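Local coordinates for protein Lys-gingipain catalytic subunit (Porphyromonas gingivalis, PDB 6I9A) that cleaves proteins with strong preference for lysine at P1 as a secreted cysteine endopeptidase of family C25, and may act as a virulence factor in periodontal disease, at residues M138-Y149 / T236-A244; I402-T411 / T421-T429. One frame throughout, in Å; residues are numbered along the deposited sequence.

Contact 1: residues M138-Y149 / T236-A244; sequences MYEKATMPDKSY and TNKDKYFLA
Tyr149 lies with one ring face against Lys240: CA of Lys240 sits 3.6 Å from the ring centroid, 14° off the normal, a CH-pi contact that CB and CG of the lysine continue across the ring. Beyond the rim, the phenol OH of Tyr149 gives its proton to the carbonyl O of Tyr241 at 2.7 Å, the donor tilted 19° from the carbonyl plane. Asp239 sits between Met138 on the helix and Pro145 in the loop that follows. Its OD1 lies 3.4 Å from SD of Met138, and its OD2 is 3.5 Å from CD of Pro145. An extended chain (chi1 173°) carries the same sulfur to an oblique Met-aromatic contact with the Tyr241 ring.

A second shell sets these groups in place. One water joins Asp146 N to Asp239 O; another donates to Tyr149 OH and accepts from Tyr241 N. The type II turn from Asn237 to Lys240 is braced by a 2.9 Å bond from Asn237 ND2 to Lys240 O, and Asp239 N bonds to Tyr241 OH. Lys240 NZ turns elsewhere, to Thr206 O. A Schellman motif, with Ala142 as its positive-phi C-prime residue, ends the helix. The single direct hydrogen bond thus works with two bridging waters to satisfy backbone polar atoms of the facing loop and the turn leading into strand 242-247, beside CH-pi and van der Waals packing.

Contact 2: residues I402-T411 / T421-T429; sequences ISKDGVLYGT and TVSMTKQIT
With its CG anti to the carbonyl carbon (chi1 -77°), Tyr409 lays its ring alongside Lys426, whose chain is extended through chi3 and bends at chi4 (60°). The lysine methylenes therefore run over one face of the tyrosine: CD stands 3.7 Å from the ring centroid, almost on its normal, and CE approaches CZ at 3.5 Å. CG1 of Ile428 touches the same ring obliquely, and Tyr434 meets it edge-to-face.

The carbonyl O of Tyr409 gathers the backbone of the other segment. Lys426 N reaches it in a nearly straight bond of 3.1 Å; Thr425 N adds a weak bond, and CA of Met424 contributes a CA-H...O contact. Further along, Ser423 N donates to Thr411 O at 2.9 Å, while the return bond from Thr411 N to Ser423 O is weak. A water joins the hydroxyls of Thr411 and Ser423.

Gly410 faces Met424 in a non-hydrogen-bonded pair, and SD of Met424 lies 4.0 Å from Gly410 CA. Beside it Ile402 CD1 meets Val422 CG1 at 3.8 Å, and CE of Met424 folds back to 3.6 Å from CB of Tyr409.

Tyr409 and Gly410 both stand opposite Ile402, whose carbonyl accepts from both amides. This is a classic beta bulge between strands 399-404 and 407-413; the bulged strand also forms the antiparallel hairpin with strand 419-424 in the C-terminal immunoglobulin-like domain.

Contacts 1 and 2 follow one another along the chain and fall in different parts of it, the first in the C25 peptidase region and the second in the immunoglobulin-like domain. Their centres are 29 Å apart and their nearest atoms about 10 Å, without touching. Both lie away from the nucleophile Cys249, the probable proton donor His216, the inhibitor pocket and the calcium sites; the side chain of Tyr139 in contact 1 is about 12 Å from a bound sodium ion. The two contrast in kind: contact 1 joins the end of helix 126-141 and the loop after it to the approach of a central strand, partly through water, whereas contact 2 combines backbone pairing with side-chain packing, notably Tyr409 with Lys426.

Contact 1: residues M138-Y149 / T236-A244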
loop_
_atom_site.group_PDB
_atom_site.type_symbol
_atom_site.label_atom_id
_atom_site.label_comp_id
_atom_site.label_asym_id
_atom_site.label_seq_id
_atom_site.Cartn_x
_atom_site.Cartn_y
_atom_site.Cartn_z
ATOM N N MET A 138 -14.047 -0.771 4.371
ATOM C CA MET A 138 -14.972 -1.334 3.389
ATOM C C MET A 138 -14.227 -2.180 2.373
ATOM O O MET A 138 -14.652 -3.274 1.989
ATOM C CB MET A 138 -15.734 -0.219 2.675
ATOM C CG MET A 138 -16.562 -0.786 1.538
ATOM S SD MET A 138 -17.884 0.273 0.935
ATOM C CE MET A 138 -19.070 0.057 2.313
ATOM N N TYR A 139 -13.042 -1.692 1.943
ATOM C CA TYR A 139 -12.301 -2.426 0.935
ATOM C C TYR A 139 -11.768 -3.754 1.469
ATOM O O TYR A 139 -11.951 -4.821 0.857
ATOM C CB TYR A 139 -11.130 -1.547 0.430
ATOM C CG TYR A 139 -10.387 -2.177 -0.730
ATOM C CD1 TYR A 139 -10.822 -1.986 -2.049
ATOM C CD2 TYR A 139 -9.257 -2.970 -0.517
ATOM C CE1 TYR A 139 -10.163 -2.566 -3.105
ATOM C CE2 TYR A 139 -8.584 -3.555 -1.579
ATOM C CZ TYR A 139 -9.019 -3.319 -2.869
ATOM O OH TYR A 139 -8.334 -3.876 -3.916
ATOM N N GLU A 140 -11.130 -3.724 2.650
ATOM C CA GLU A 140 -10.489 -4.926 3.209
ATOM C C GLU A 140 -11.484 -5.955 3.756
ATOM O O GLU A 140 -11.209 -7.157 3.708
ATOM C CB GLU A 140 -9.512 -4.546 4.329
ATOM C CG GLU A 140 -8.347 -3.703 3.840
ATOM C CD GLU A 140 -7.209 -3.781 4.843
ATOM O OE1 GLU A 140 -7.406 -3.400 6.018
ATOM O OE2 GLU A 140 -6.090 -4.192 4.453
ATOM N N LYS A 141 -12.610 -5.476 4.297
ATOM C CA LYS A 141 -13.665 -6.380 4.774
ATOM C C LYS A 141 -14.581 -6.772 3.621
ATOM O O LYS A 141 -15.439 -7.664 3.787
ATOM C CB LYS A 141 -14.499 -5.721 5.865
ATOM C CG LYS A 141 -13.675 -5.487 7.129
ATOM C CD LYS A 141 -14.613 -4.927 8.201
ATOM C CE LYS A 141 -13.970 -4.823 9.550
ATOM N NZ LYS A 141 -15.043 -4.644 10.602
ATOM N N ALA A 142 -14.399 -6.136 2.428
ATOM C CA ALA A 142 -15.189 -6.430 1.226
ATOM C C ALA A 142 -16.680 -6.343 1.485
ATOM O O ALA A 142 -17.451 -7.212 1.097
ATOM C CB ALA A 142 -14.813 -7.786 0.630
ATOM N N THR A 143 -17.077 -5.200 2.085
ATOM C CA THR A 143 -18.499 -4.955 2.400
ATOM C C THR A 143 -19.149 -4.058 1.352
ATOM O O THR A 143 -20.290 -3.617 1.550
ATOM C CB THR A 143 -18.605 -4.318 3.795
ATOM O OG1 THR A 143 -17.844 -3.116 3.772
ATOM C CG2 THR A 143 -18.181 -5.257 4.902
ATOM N N MET A 144 -18.469 -3.806 0.210
ATOM C CA MET A 144 -19.077 -2.955 -0.810
ATOM C C MET A 144 -20.248 -3.684 -1.479
ATOM O O MET A 144 -20.158 -4.901 -1.735
ATOM C CB MET A 144 -18.011 -2.534 -1.858
ATOM C CG MET A 144 -17.447 -3.668 -2.697
ATOM S SD MET A 144 -16.213 -4.756 -1.886
ATOM C CE MET A 144 -14.751 -3.705 -1.806
ATOM N N PRO A 145 -21.319 -2.927 -1.840
ATOM C CA PRO A 145 -22.482 -3.558 -2.541
ATOM C C PRO A 145 -22.293 -3.790 -4.062
ATOM O O PRO A 145 -23.106 -4.516 -4.671
ATOM C CB PRO A 145 -23.613 -2.560 -2.319
ATOM C CG PRO A 145 -22.937 -1.229 -2.202
ATOM C CD PRO A 145 -21.599 -1.523 -1.469
ATOM N N ASP A 146 -21.302 -3.142 -4.695
ATOM C CA ASP A 146 -21.028 -3.368 -6.129
ATOM C C ASP A 146 -19.583 -3.891 -6.234
ATOM O O ASP A 146 -18.724 -3.135 -6.717
ATOM C CB ASP A 146 -21.274 -2.102 -7.026
ATOM C CG ASP A 146 -20.945 -2.357 -8.513
ATOM O OD1 ASP A 146 -20.875 -3.522 -8.901
ATOM O OD2 ASP A 146 -20.746 -1.351 -9.291
ATOM N N LYS A 147 -19.401 -5.234 -6.088
ATOM C CA LYS A 147 -18.014 -5.800 -6.237
ATOM C C LYS A 147 -17.556 -5.807 -7.688
ATOM O O LYS A 147 -16.346 -5.932 -7.926
ATOM C CB LYS A 147 -17.925 -7.195 -5.595
ATOM C CG LYS A 147 -18.240 -7.086 -4.096
ATOM C CD LYS A 147 -18.266 -8.417 -3.428
ATOM C CE LYS A 147 -18.313 -8.284 -1.914
ATOM N NZ LYS A 147 -19.569 -7.635 -1.371
ATOM N N SER A 148 -18.473 -5.637 -8.651
ATOM C CA SER A 148 -18.048 -5.637 -10.058
ATOM C C SER A 148 -17.043 -4.500 -10.371
ATOM O O SER A 148 -16.305 -4.623 -11.345
ATOM C CB SER A 148 -19.242 -5.552 -10.997
ATOM O OG SER A 148 -19.763 -4.243 -11.045
ATOM N N TYR A 149 -17.021 -3.431 -9.571
ATOM C CA TYR A 149 -16.082 -2.324 -9.833
ATOM C C TYR A 149 -14.643 -2.850 -9.731
ATOM O O TYR A 149 -13.730 -2.241 -10.284
ATOM C CB TYR A 149 -16.345 -1.107 -8.949
ATOM C CG TYR A 149 -15.522 -1.039 -7.678
ATOM C CD1 TYR A 149 -15.862 -1.797 -6.553
ATOM C CD2 TYR A 149 -14.399 -0.231 -7.603
ATOM C CE1 TYR A 149 -15.100 -1.744 -5.397
ATOM C CE2 TYR A 149 -13.621 -0.175 -6.459
ATOM C CZ TYR A 149 -13.981 -0.922 -5.349
ATOM O OH TYR A 149 -13.248 -0.910 -4.182
ATOM N N THR A 236 -17.832 10.876 -7.220
ATOM C CA THR A 236 -19.094 10.308 -6.749
ATOM C C THR A 236 -18.980 8.810 -6.515
ATOM O O THR A 236 -20.016 8.125 -6.411
ATOM C CB THR A 236 -20.210 10.594 -7.804
ATOM O OG1 THR A 236 -19.893 9.860 -8.967
ATOM C CG2 THR A 236 -20.385 12.067 -8.110
ATOM N N ASN A 237 -17.749 8.248 -6.384
ATOM C CA ASN A 237 -17.552 6.804 -6.304
ATOM C C ASN A 237 -17.766 6.247 -4.894
ATOM O O ASN A 237 -16.923 5.537 -4.339
ATOM C CB ASN A 237 -16.136 6.429 -6.802
ATOM C CG ASN A 237 -14.987 7.075 -6.081
ATOM O OD1 ASN A 237 -14.950 8.297 -5.894
ATOM N ND2 ASN A 237 -14.047 6.261 -5.614
ATOM N N LYS A 238 -18.941 6.543 -4.323
ATOM C CA LYS A 238 -19.295 5.993 -3.025
ATOM C C LYS A 238 -19.226 4.490 -3.115
ATOM O O LYS A 238 -19.712 3.879 -4.073
ATOM C CB LYS A 238 -20.677 6.500 -2.567
ATOM C CG LYS A 238 -21.121 5.899 -1.216
ATOM C CD LYS A 238 -22.396 6.540 -0.683
ATOM C CE LYS A 238 -22.961 5.747 0.476
ATOM N NZ LYS A 238 -24.219 6.334 0.989
ATOM N N ASP A 239 -18.575 3.871 -2.102
ATOM C CA ASP A 239 -18.419 2.438 -1.952
ATOM C C ASP A 239 -17.571 1.798 -3.045
ATOM O O ASP A 239 -17.545 0.579 -3.146
ATOM C CB ASP A 239 -19.792 1.742 -1.879
ATOM C CG ASP A 239 -20.685 2.114 -0.709
ATOM O OD1 ASP A 239 -20.183 2.632 0.292
ATOM O OD2 ASP A 239 -21.906 1.929 -0.822
ATOM N N LYS A 240 -16.806 2.596 -3.813
ATOM C CA LYS A 240 -16.010 2.051 -4.919
ATOM C C LYS A 240 -14.602 2.630 -4.875
ATOM O O LYS A 240 -14.174 3.396 -5.760
ATOM C CB LYS A 240 -16.719 2.370 -6.247
ATOM C CG LYS A 240 -18.055 1.579 -6.386
ATOM C CD LYS A 240 -18.769 1.937 -7.688
ATOM C CE LYS A 240 -19.268 3.357 -7.728
ATOM N NZ LYS A 240 -20.310 3.611 -8.807
ATOM N N TYR A 241 -13.865 2.271 -3.807
ATOM C CA TYR A 241 -12.594 2.913 -3.531
ATOM C C TYR A 241 -11.451 2.220 -4.225
ATOM O O TYR A 241 -11.346 1.007 -4.301
ATOM C CB TYR A 241 -12.360 2.994 -2.000
ATOM C CG TYR A 241 -13.594 3.568 -1.333
ATOM C CD1 TYR A 241 -14.129 4.787 -1.747
ATOM C CD2 TYR A 241 -14.292 2.831 -0.385
ATOM C CE1 TYR A 241 -15.337 5.256 -1.230
ATOM C CE2 TYR A 241 -15.501 3.310 0.168
ATOM C CZ TYR A 241 -16.011 4.523 -0.267
ATOM O OH TYR A 241 -17.206 5.031 0.197
ATOM N N PHE A 242 -10.495 3.047 -4.703
ATOM C CA PHE A 242 -9.385 2.543 -5.515
ATOM C C PHE A 242 -8.010 2.804 -4.889
ATOM O O PHE A 242 -7.845 3.663 -3.998
ATOM C CB PHE A 242 -9.467 3.140 -6.954
ATOM C CG PHE A 242 -9.664 4.648 -7.022
ATOM C CD1 PHE A 242 -8.601 5.534 -6.821
ATOM C CD2 PHE A 242 -10.907 5.173 -7.363
ATOM C CE1 PHE A 242 -8.817 6.908 -6.876
ATOM C CE2 PHE A 242 -11.108 6.533 -7.441
ATOM C CZ PHE A 242 -10.077 7.391 -7.230
ATOM N N LEU A 243 -7.021 2.101 -5.453
ATOM C CA LEU A 243 -5.614 2.487 -5.313
ATOM C C LEU A 243 -5.296 3.367 -6.528
ATOM O O LEU A 243 -5.645 2.994 -7.659
ATOM C CB LEU A 243 -4.760 1.216 -5.377
ATOM C CG LEU A 243 -3.246 1.461 -5.568
ATOM C CD1 LEU A 243 -2.621 2.259 -4.416
ATOM C CD2 LEU A 243 -2.516 0.137 -5.702
ATOM N N ALA A 244 -4.676 4.526 -6.304
ATOM C CA ALA A 244 -4.222 5.358 -7.434
ATOM C C ALA A 244 -2.719 5.496 -7.345
ATOM O O ALA A 244 -2.144 5.618 -6.238
ATOM C CB ALA A 244 -4.907 6.705 -7.412
HETATM O O HOH W 1 -19.786 -0.856 -4.354
HETATM O O HOH W 2 -14.910 0.012 -2.103
#

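Contact 2: residues I402-T411 / T421-T429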
loop_
_atom_site.group_PDB
_atom_site.type_symbol
_atom_site.label_atom_id
_atom_site.label_comp_id
_atom_site.label_asym_id
_atom_site.label_seq_id
_atom_site.Cartn_x
_atom_site.Cartn_y
_atom_site.Cartn_z
ATOM N N ILE A 402 -6.869 -15.226 15.586
ATOM C CA ILE A 402 -7.860 -15.359 16.642
ATOM C C ILE A 402 -7.724 -14.152 17.561
ATOM O O ILE A 402 -6.625 -13.865 18.024
ATOM C CB ILE A 402 -7.702 -16.677 17.408
ATOM C CG1 ILE A 402 -7.903 -17.886 16.461
ATOM C CG2 ILE A 402 -8.697 -16.729 18.601
ATOM C CD1 ILE A 402 -7.626 -19.236 17.144
ATOM N N SER A 403 -8.840 -13.468 17.839
ATOM C CA SER A 403 -8.815 -12.254 18.651
ATOM C C SER A 403 -10.104 -12.149 19.450
ATOM O O SER A 403 -11.046 -12.903 19.249
ATOM C CB SER A 403 -8.631 -11.015 17.761
ATOM O OG SER A 403 -9.772 -10.781 16.953
ATOM N N LYS A 404 -10.135 -11.172 20.372
ATOM C CA LYS A 404 -11.355 -10.815 21.080
ATOM C C LYS A 404 -11.234 -9.384 21.569
ATOM O O LYS A 404 -10.166 -8.988 22.028
ATOM C CB LYS A 404 -11.644 -11.770 22.249
ATOM C CG LYS A 404 -13.091 -11.629 22.784
ATOM C CD LYS A 404 -13.439 -12.687 23.841
ATOM C CE LYS A 404 -12.604 -12.568 25.103
ATOM N NZ LYS A 404 -12.950 -11.346 25.872
ATOM N N ASP A 405 -12.291 -8.594 21.362
ATOM C CA ASP A 405 -12.321 -7.185 21.782
ATOM C C ASP A 405 -11.171 -6.374 21.168
ATOM O O ASP A 405 -10.636 -5.484 21.806
ATOM C CB ASP A 405 -12.257 -7.057 23.331
ATOM C CG ASP A 405 -13.132 -8.007 24.106
ATOM O OD1 ASP A 405 -14.355 -7.934 23.950
ATOM O OD2 ASP A 405 -12.575 -8.843 24.859
ATOM N N GLY A 406 -10.740 -6.726 19.945
ATOM C CA GLY A 406 -9.648 -5.995 19.303
ATOM C C GLY A 406 -8.275 -6.307 19.828
ATOM O O GLY A 406 -7.285 -5.642 19.477
ATOM N N VAL A 407 -8.178 -7.378 20.671
ATOM C CA VAL A 407 -6.893 -7.842 21.168
ATOM C C VAL A 407 -6.543 -9.130 20.425
ATOM O O VAL A 407 -7.352 -10.061 20.409
ATOM C CB VAL A 407 -6.937 -8.101 22.698
ATOM C CG1 VAL A 407 -5.616 -8.722 23.206
ATOM C CG2 VAL A 407 -7.315 -6.824 23.474
ATOM N N LEU A 408 -5.382 -9.168 19.787
ATOM C CA LEU A 408 -4.962 -10.341 19.037
ATOM C C LEU A 408 -4.420 -11.385 19.999
ATOM O O LEU A 408 -3.494 -11.096 20.764
ATOM C CB LEU A 408 -3.897 -9.907 18.035
ATOM C CG LEU A 408 -3.327 -10.988 17.153
ATOM C CD1 LEU A 408 -4.416 -11.727 16.348
ATOM C CD2 LEU A 408 -2.315 -10.384 16.199
ATOM N N TYR A 409 -4.889 -12.642 19.848
ATOM C CA TYR A 409 -4.428 -13.729 20.732
ATOM C C TYR A 409 -3.508 -14.688 20.003
ATOM O O TYR A 409 -2.649 -15.311 20.632
ATOM C CB TYR A 409 -5.647 -14.537 21.266
ATOM C CG TYR A 409 -6.443 -13.878 22.379
ATOM C CD1 TYR A 409 -7.072 -12.642 22.194
ATOM C CD2 TYR A 409 -6.672 -14.552 23.581
ATOM C CE1 TYR A 409 -7.870 -12.079 23.186
ATOM C CE2 TYR A 409 -7.504 -14.018 24.552
ATOM C CZ TYR A 409 -8.076 -12.775 24.363
ATOM O OH TYR A 409 -8.851 -12.214 25.349
ATOM N N GLY A 410 -3.660 -14.884 18.685
ATOM C CA GLY A 410 -2.808 -15.838 18.007
ATOM C C GLY A 410 -2.962 -15.759 16.512
ATOM O O GLY A 410 -3.994 -15.307 16.012
ATOM N N THR A 411 -1.940 -16.220 15.807
ATOM C CA THR A 411 -1.941 -16.244 14.337
ATOM C C THR A 411 -1.283 -17.498 13.812
ATOM O O THR A 411 -0.417 -18.093 14.485
ATOM C CB THR A 411 -1.203 -15.022 13.742
ATOM O OG1 THR A 411 0.200 -15.108 13.995
ATOM C CG2 THR A 411 -1.723 -13.691 14.246
ATOM N N THR A 421 -1.485 -23.777 11.902
ATOM C CA THR A 421 -1.283 -24.024 13.325
ATOM C C THR A 421 -1.200 -22.618 13.934
ATOM O O THR A 421 -0.234 -21.870 13.736
ATOM C CB THR A 421 -0.040 -24.898 13.576
ATOM O OG1 THR A 421 -0.237 -26.135 12.903
ATOM C CG2 THR A 421 0.189 -25.158 15.084
ATOM N N VAL A 422 -2.295 -22.214 14.568
ATOM C CA VAL A 422 -2.427 -20.879 15.142
ATOM C C VAL A 422 -1.737 -20.854 16.493
ATOM O O VAL A 422 -2.211 -21.503 17.454
ATOM C CB VAL A 422 -3.912 -20.479 15.256
ATOM C CG1 VAL A 422 -4.058 -19.071 15.870
ATOM C CG2 VAL A 422 -4.603 -20.533 13.894
ATOM N N SER A 423 -0.634 -20.161 16.574
ATOM C CA SER A 423 0.194 -20.082 17.790
ATOM C C SER A 423 -0.396 -19.018 18.682
ATOM O O SER A 423 -0.492 -17.832 18.309
ATOM C CB SER A 423 1.646 -19.760 17.419
ATOM O OG SER A 423 1.728 -18.534 16.699
ATOM N N MET A 424 -0.773 -19.423 19.902
ATOM C CA MET A 424 -1.447 -18.528 20.824
ATOM C C MET A 424 -0.467 -17.799 21.698
ATOM O O MET A 424 0.036 -18.342 22.686
ATOM C CB MET A 424 -2.459 -19.312 21.685
ATOM C CG MET A 424 -3.482 -20.048 20.868
ATOM S SD MET A 424 -4.492 -18.966 19.817
ATOM C CE MET A 424 -5.380 -18.094 21.064
ATOM N N THR A 425 -0.144 -16.552 21.344
ATOM C CA THR A 425 0.751 -15.716 22.136
ATOM C C THR A 425 0.044 -15.248 23.399
ATOM O O THR A 425 0.690 -14.941 24.408
ATOM C CB THR A 425 1.288 -14.576 21.282
ATOM O OG1 THR A 425 0.189 -13.879 20.684
ATOM C CG2 THR A 425 2.275 -15.091 20.230
ATOM N N LYS A 426 -1.289 -15.209 23.366
ATOM C CA LYS A 426 -2.153 -15.006 24.522
ATOM C C LYS A 426 -3.092 -16.185 24.529
ATOM O O LYS A 426 -3.862 -16.370 23.592
ATOM C CB LYS A 426 -2.910 -13.672 24.434
ATOM C CG LYS A 426 -3.810 -13.434 25.659
ATOM C CD LYS A 426 -4.564 -12.075 25.517
ATOM C CE LYS A 426 -5.587 -11.864 26.620
ATOM N NZ LYS A 426 -4.971 -11.871 27.961
ATOM N N GLN A 427 -3.037 -17.018 25.589
ATOM C CA GLN A 427 -3.924 -18.169 25.599
ATOM C C GLN A 427 -5.337 -17.760 25.988
ATOM O O GLN A 427 -5.563 -16.704 26.582
ATOM C CB GLN A 427 -3.391 -19.293 26.519
ATOM C CG GLN A 427 -2.055 -19.854 26.030
ATOM C CD GLN A 427 -1.652 -21.080 26.793
ATOM O OE1 GLN A 427 -2.383 -21.569 27.684
ATOM N NE2 GLN A 427 -0.517 -21.613 26.423
ATOM N N ILE A 428 -6.319 -18.598 25.568
ATOM C CA ILE A 428 -7.719 -18.369 25.932
ATOM C C ILE A 428 -7.950 -18.938 27.329
ATOM O O ILE A 428 -7.786 -20.138 27.557
ATOM C CB ILE A 428 -8.646 -19.015 24.885
ATOM C CG1 ILE A 428 -8.463 -18.280 23.536
ATOM C CG2 ILE A 428 -10.116 -18.995 25.324
ATOM C CD1 ILE A 428 -9.299 -18.856 22.369
ATOM N N THR A 429 -8.280 -18.061 28.251
ATOM C CA THR A 429 -8.491 -18.484 29.658
ATOM C C THR A 429 -9.854 -18.087 30.166
ATOM O O THR A 429 -10.154 -18.320 31.361
ATOM C CB THR A 429 -7.454 -17.825 30.561
ATOM O OG1 THR A 429 -7.733 -16.426 30.572
ATOM C CG2 THR A 429 -6.040 -18.093 30.115
HETATM O O HOH W 3 -1.177 -11.961 21.924
HETATM O O HOH W 4 1.143 -15.625 16.592
#